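Local coordinates for aminopeptidase N (Francisella tularensis subsp. tularensis, PDB 5DLL), which removes N-terminal amino acids, preferably alanine, from peptides as a zinc-dependent M1-family peptidase and is probably involved in degrading intracellular peptides, at residues Lys673-Lys677 against Asn706-Gln710; Leu845-Lys849 against Val861-Leu865. All blocks are in the same frame, centred on the assembly; numbering follows the deposited sequence.

Both contacts join helices of the C-terminal, ARM-repeat-like helical region, away from the zinc site, and they share no element: contact 1 pairs helix 668-685 with the start of helix 707-717, contact 2 pairs the last two helices, 835-849 and 855-866. Their centres lie 42 Å apart, with about 33 Å between nearest atoms. Contact 1 is largely buried yet polar, built on a lysine-aspartate salt bridge beside a capped helix start, and reaches Asp297 of the peptidase domain through Arg674 and Thr708. Contact 2 is partly buried and nearer the surface; leucine, isoleucine and valine side chains do the work, with Glu846 and Lys849 at its outer margin.

Contact 1. Residues Lys673-Lys677 against Asn706-Gln710; sequences KRKLK and NMTDQ
Lys677 and Asp709 make the ionic part of this contact. NZ of Lys677 sits 3.2 Å from OD1 of Asp709 and equally far from OD2, so the ammonium straddles the carboxylate in a salt bridge whose two hydrogen bonds are both weak. The lysine gets there by leaving its helix with CG anti to the backbone N and then bending at chi3 (62°).

Asn706, the N-cap just before helix 707-717, takes the backbone N of Asp709 with its OD1 at 2.8 Å, a nearly straight bond (164°), and its ND2 adds a weak bond to OD2 of the Asp709 carboxylate.

The rest is van der Waals packing. The aliphatic part of Arg674 lies across the aspartate, CD being 3.4 Å from OD1 of Asp709, and CD also approaches CB of Thr708 at 4.2 Å. Its guanidinium runs past Asp709 to form a salt bridge with Asp297, whose backbone N is bonded to OG1 of Thr708.

Helix 668-685 thus meets the first turn of helix 707-717, with Leu700 of helix 691-703 touching both Lys677 and Asp709, and Tyr655 and Cys658 of helix 648-658 packed on Lys677.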
loop_
_atom_site.group_PDB
_atom_site.type_symbol
_atom_site.label_atom_id
_atom_site.label_comp_id
_atom_site.label_asym_id
_atom_site.label_seq_id
_atom_site.Cartn_x
_atom_site.Cartn_y
_atom_site.Cartn_z
ATOM N N LYS A 673 22.374 -2.492 -9.325
ATOM C CA LYS A 673 23.348 -1.994 -10.305
ATOM C C LYS A 673 22.650 -1.024 -11.259
ATOM O O LYS A 673 23.122 0.095 -11.476
ATOM C CB LYS A 673 23.952 -3.172 -11.096
ATOM C CG LYS A 673 25.463 -3.153 -11.302
ATOM C CD LYS A 673 25.988 -4.578 -11.491
ATOM C CE LYS A 673 27.300 -4.658 -12.268
ATOM N NZ LYS A 673 28.526 -4.376 -11.469
ATOM N N ARG A 674 21.507 -1.462 -11.791
ATOM C CA ARG A 674 20.742 -0.704 -12.789
ATOM C C ARG A 674 20.228 0.647 -12.309
ATOM O O ARG A 674 20.051 1.565 -13.112
ATOM C CB ARG A 674 19.550 -1.524 -13.297
ATOM C CG ARG A 674 19.864 -2.437 -14.469
ATOM C CD ARG A 674 18.595 -3.036 -15.053
ATOM N NE ARG A 674 17.986 -4.003 -14.140
ATOM C CZ ARG A 674 18.316 -5.292 -14.056
ATOM N NH1 ARG A 674 19.261 -5.808 -14.835
ATOM N NH2 ARG A 674 17.691 -6.078 -13.185
ATOM N N LYS A 675 19.962 0.777 -11.016
ATOM C CA LYS A 675 19.450 2.049 -10.514
ATOM C C LYS A 675 20.564 3.013 -10.121
ATOM O O LYS A 675 20.431 4.214 -10.350
ATOM C CB LYS A 675 18.419 1.867 -9.398
ATOM C CG LYS A 675 18.864 1.091 -8.175
ATOM C CD LYS A 675 17.714 0.972 -7.183
ATOM C CE LYS A 675 16.571 0.118 -7.721
ATOM N NZ LYS A 675 15.517 -0.130 -6.701
ATOM N N LEU A 676 21.663 2.506 -9.565
ATOM C CA LEU A 676 22.843 3.353 -9.359
ATOM C C LEU A 676 23.369 3.834 -10.709
ATOM O O LEU A 676 23.780 4.989 -10.847
ATOM C CB LEU A 676 23.955 2.620 -8.606
ATOM C CG LEU A 676 25.183 3.497 -8.309
ATOM C CD1 LEU A 676 24.805 4.647 -7.388
ATOM C CD2 LEU A 676 26.331 2.701 -7.712
ATOM N N LYS A 677 23.361 2.937 -11.694
ATOM C CA LYS A 677 23.674 3.300 -13.073
ATOM C C LYS A 677 22.809 4.474 -13.542
ATOM O O LYS A 677 23.312 5.409 -14.164
ATOM C CB LYS A 677 23.480 2.095 -13.997
ATOM C CG LYS A 677 23.577 2.437 -15.475
ATOM C CD LYS A 677 23.672 1.205 -16.356
ATOM C CE LYS A 677 22.439 0.330 -16.241
ATOM N NZ LYS A 677 22.329 -0.581 -17.413
ATOM N N ASN A 706 15.890 -4.553 -21.861
ATOM C CA ASN A 706 14.780 -4.578 -20.911
ATOM C C ASN A 706 14.143 -3.195 -20.795
ATOM O O ASN A 706 14.704 -2.210 -21.281
ATOM C CB ASN A 706 15.271 -5.050 -19.540
ATOM C CG ASN A 706 16.205 -4.053 -18.875
ATOM O OD1 ASN A 706 15.761 -3.044 -18.324
ATOM N ND2 ASN A 706 17.502 -4.335 -18.913
ATOM N N MET A 707 12.988 -3.114 -20.141
ATOM C CA MET A 707 12.292 -1.832 -20.006
ATOM C C MET A 707 12.945 -0.902 -18.984
ATOM O O MET A 707 12.956 0.312 -19.182
ATOM C CB MET A 707 10.813 -2.030 -19.651
ATOM C CG MET A 707 9.972 -0.759 -19.781
ATOM S SD MET A 707 10.002 0.005 -21.421
ATOM C CE MET A 707 9.316 -1.300 -22.440
ATOM N N THR A 708 13.485 -1.457 -17.900
ATOM C CA THR A 708 14.098 -0.640 -16.850
ATOM C C THR A 708 15.178 0.285 -17.416
ATOM O O THR A 708 15.205 1.476 -17.110
ATOM C CB THR A 708 14.711 -1.504 -15.735
ATOM O OG1 THR A 708 13.890 -2.658 -15.506
ATOM C CG2 THR A 708 14.839 -0.693 -14.453
ATOM N N ASP A 709 16.050 -0.271 -18.253
ATOM C CA ASP A 709 17.121 0.497 -18.898
ATOM C C ASP A 709 16.595 1.432 -19.986
ATOM O O ASP A 709 17.104 2.539 -20.160
ATOM C CB ASP A 709 18.173 -0.442 -19.511
ATOM C CG ASP A 709 19.133 -1.027 -18.478
ATOM O OD1 ASP A 709 19.179 -0.536 -17.330
ATOM O OD2 ASP A 709 19.861 -1.978 -18.831
ATOM N N GLN A 710 15.587 0.985 -20.726
ATOM C CA GLN A 710 15.001 1.819 -21.773
ATOM C C GLN A 710 14.204 2.987 -21.183
ATOM O O GLN A 710 14.214 4.086 -21.728
ATOM C CB GLN A 710 14.127 0.980 -22.701
ATOM C CG GLN A 710 13.792 1.676 -24.010
ATOM C CD GLN A 710 13.385 0.712 -25.112
ATOM O OE1 GLN A 710 13.377 -0.505 -24.924
ATOM N NE2 GLN A 710 13.052 1.255 -26.275
#

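Contact 2. Residues Leu845-Lys849 against Val861-Leu865; sequences LEKIK and VSKSL
Leu845 overlaps Leu865, the two side chains sliding past each other in opposite directions: CB of Leu845 rests 3.7 Å from CD2 of Leu865. Beyond this overlap its CD1 reaches OG of Ser864, the residue just before Leu865, while its CD2 faces both methyls of Val861, one turn earlier.

Val861 is the other centre of the packing, and its two branches do different jobs. CG1, anti to the backbone N (chi1 164°), lies beside the carbonyl O of Leu845, which also accepts the helical bond from N of Lys849. CG2 turns instead to Ile848 and meets its CG2 at 3.9 Å, the two side chains crossing at about a right angle.

Toward solvent the chains are longer and charged, but it is their aliphatic parts that touch. Glu846 lays CG against CD1 of Leu865 at 3.7 Å, its carboxylate extending onward. Lys849 crosses Leu865 obliquely, with CD 4.1 Å from CD1 of Leu865, then bends at chi4 (65°) toward Ser862; the hydroxyl there is hydrogen-bonded to O of Phe858, one turn back in its own helix.

The segment axes approach to 9.7 Å at 143°, roughly antiparallel, making a helical hairpin of 835-849 and 855-866 at the C-terminal end of the chain. Leu827 packs on Leu845 and Ile848, Trp830 on Leu845, and helix 800-815 adds Ala806 and Val809 against Ile848.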
loop_
_atom_site.group_PDB
_atom_site.type_symbol
_atom_site.label_atom_id
_atom_site.label_comp_id
_atom_site.label_asym_id
_atom_site.label_seq_id
_atom_site.Cartn_x
_atom_site.Cartn_y
_atom_site.Cartn_z
ATOM N N LEU A 845 -9.998 27.091 -8.898
ATOM C CA LEU A 845 -11.064 26.399 -8.173
ATOM C C LEU A 845 -12.411 27.105 -8.359
ATOM O O LEU A 845 -13.427 26.455 -8.589
ATOM C CB LEU A 845 -10.732 26.284 -6.681
ATOM C CG LEU A 845 -9.621 25.294 -6.316
ATOM C CD1 LEU A 845 -9.331 25.355 -4.823
ATOM C CD2 LEU A 845 -9.982 23.875 -6.736
ATOM N N GLU A 846 -12.412 28.432 -8.266
ATOM C CA GLU A 846 -13.635 29.219 -8.462
ATOM C C GLU A 846 -14.128 29.168 -9.914
ATOM O O GLU A 846 -15.323 29.289 -10.163
ATOM C CB GLU A 846 -13.435 30.672 -7.996
ATOM C CG GLU A 846 -13.579 30.854 -6.489
ATOM C CD GLU A 846 -12.935 32.130 -5.964
ATOM O OE1 GLU A 846 -12.641 33.042 -6.767
ATOM O OE2 GLU A 846 -12.722 32.223 -4.735
ATOM N N LYS A 847 -13.209 28.987 -10.860
ATOM C CA LYS A 847 -13.564 28.820 -12.268
ATOM C C LYS A 847 -14.282 27.488 -12.494
ATOM O O LYS A 847 -15.225 27.408 -13.280
ATOM C CB LYS A 847 -12.309 28.909 -13.144
ATOM C CG LYS A 847 -12.566 29.146 -14.624
ATOM C CD LYS A 847 -12.523 27.854 -15.417
ATOM C CE LYS A 847 -12.768 28.100 -16.898
ATOM N NZ LYS A 847 -11.699 28.923 -17.523
ATOM N N ILE A 848 -13.835 26.450 -11.798
ATOM C CA ILE A 848 -14.487 25.139 -11.841
ATOM C C ILE A 848 -15.893 25.226 -11.225
ATOM O O ILE A 848 -16.870 24.767 -11.815
ATOM C CB ILE A 848 -13.630 24.069 -11.107
ATOM C CG1 ILE A 848 -12.333 23.796 -11.886
ATOM C CG2 ILE A 848 -14.403 22.768 -10.912
ATOM C CD1 ILE A 848 -11.211 23.214 -11.047
ATOM N N LYS A 849 -15.971 25.822 -10.039
ATOM C CA LYS A 849 -17.232 26.028 -9.314
ATOM C C LYS A 849 -18.268 26.811 -10.143
ATOM O O LYS A 849 -19.461 26.496 -10.118
ATOM C CB LYS A 849 -16.924 26.756 -7.996
ATOM C CG LYS A 849 -18.112 27.252 -7.186
ATOM C CD LYS A 849 -17.624 27.996 -5.948
ATOM C CE LYS A 849 -18.651 28.978 -5.412
ATOM N NZ LYS A 849 -19.868 28.289 -4.908
ATOM N N VAL A 861 -14.764 20.962 -4.579
ATOM C CA VAL A 861 -14.132 22.253 -4.872
ATOM C C VAL A 861 -14.617 23.341 -3.915
ATOM O O VAL A 861 -13.822 24.127 -3.404
ATOM C CB VAL A 861 -14.380 22.673 -6.338
ATOM C CG1 VAL A 861 -14.092 24.150 -6.552
ATOM C CG2 VAL A 861 -13.521 21.836 -7.271
ATOM N N SER A 862 -15.923 23.383 -3.675
ATOM C CA SER A 862 -16.494 24.330 -2.722
ATOM C C SER A 862 -15.872 24.149 -1.341
ATOM O O SER A 862 -15.533 25.128 -0.675
ATOM C CB SER A 862 -18.015 24.162 -2.639
ATOM O OG SER A 862 -18.636 24.510 -3.867
ATOM N N LYS A 863 -15.707 22.893 -0.934
ATOM C CA LYS A 863 -15.215 22.555 0.403
ATOM C C LYS A 863 -13.789 23.058 0.681
ATOM O O LYS A 863 -13.518 23.570 1.768
ATOM C CB LYS A 863 -15.294 21.044 0.640
ATOM C CG LYS A 863 -15.342 20.663 2.108
ATOM C CD LYS A 863 -15.111 19.176 2.305
ATOM C CE LYS A 863 -15.070 18.826 3.781
ATOM N NZ LYS A 863 -14.603 17.429 3.990
ATOM N N SER A 864 -12.886 22.917 -0.290
ATOM C CA SER A 864 -11.507 23.409 -0.124
ATOM C C SER A 864 -11.408 24.932 -0.258
ATOM O O SER A 864 -10.484 25.529 0.281
ATOM C CB SER A 864 -10.535 22.735 -1.101
ATOM O OG SER A 864 -10.424 23.460 -2.310
ATOM N N LEU A 865 -12.341 25.557 -0.976
ATOM C CA LEU A 865 -12.390 27.021 -1.054
ATOM C C LEU A 865 -12.850 27.646 0.263
ATOM O O LEU A 865 -12.375 28.721 0.637
ATOM C CB LEU A 865 -13.299 27.492 -2.197
ATOM C CG LEU A 865 -12.708 27.441 -3.612
ATOM C CD1 LEU A 865 -13.790 27.681 -4.659
ATOM C CD2 LEU A 865 -11.569 28.445 -3.767
#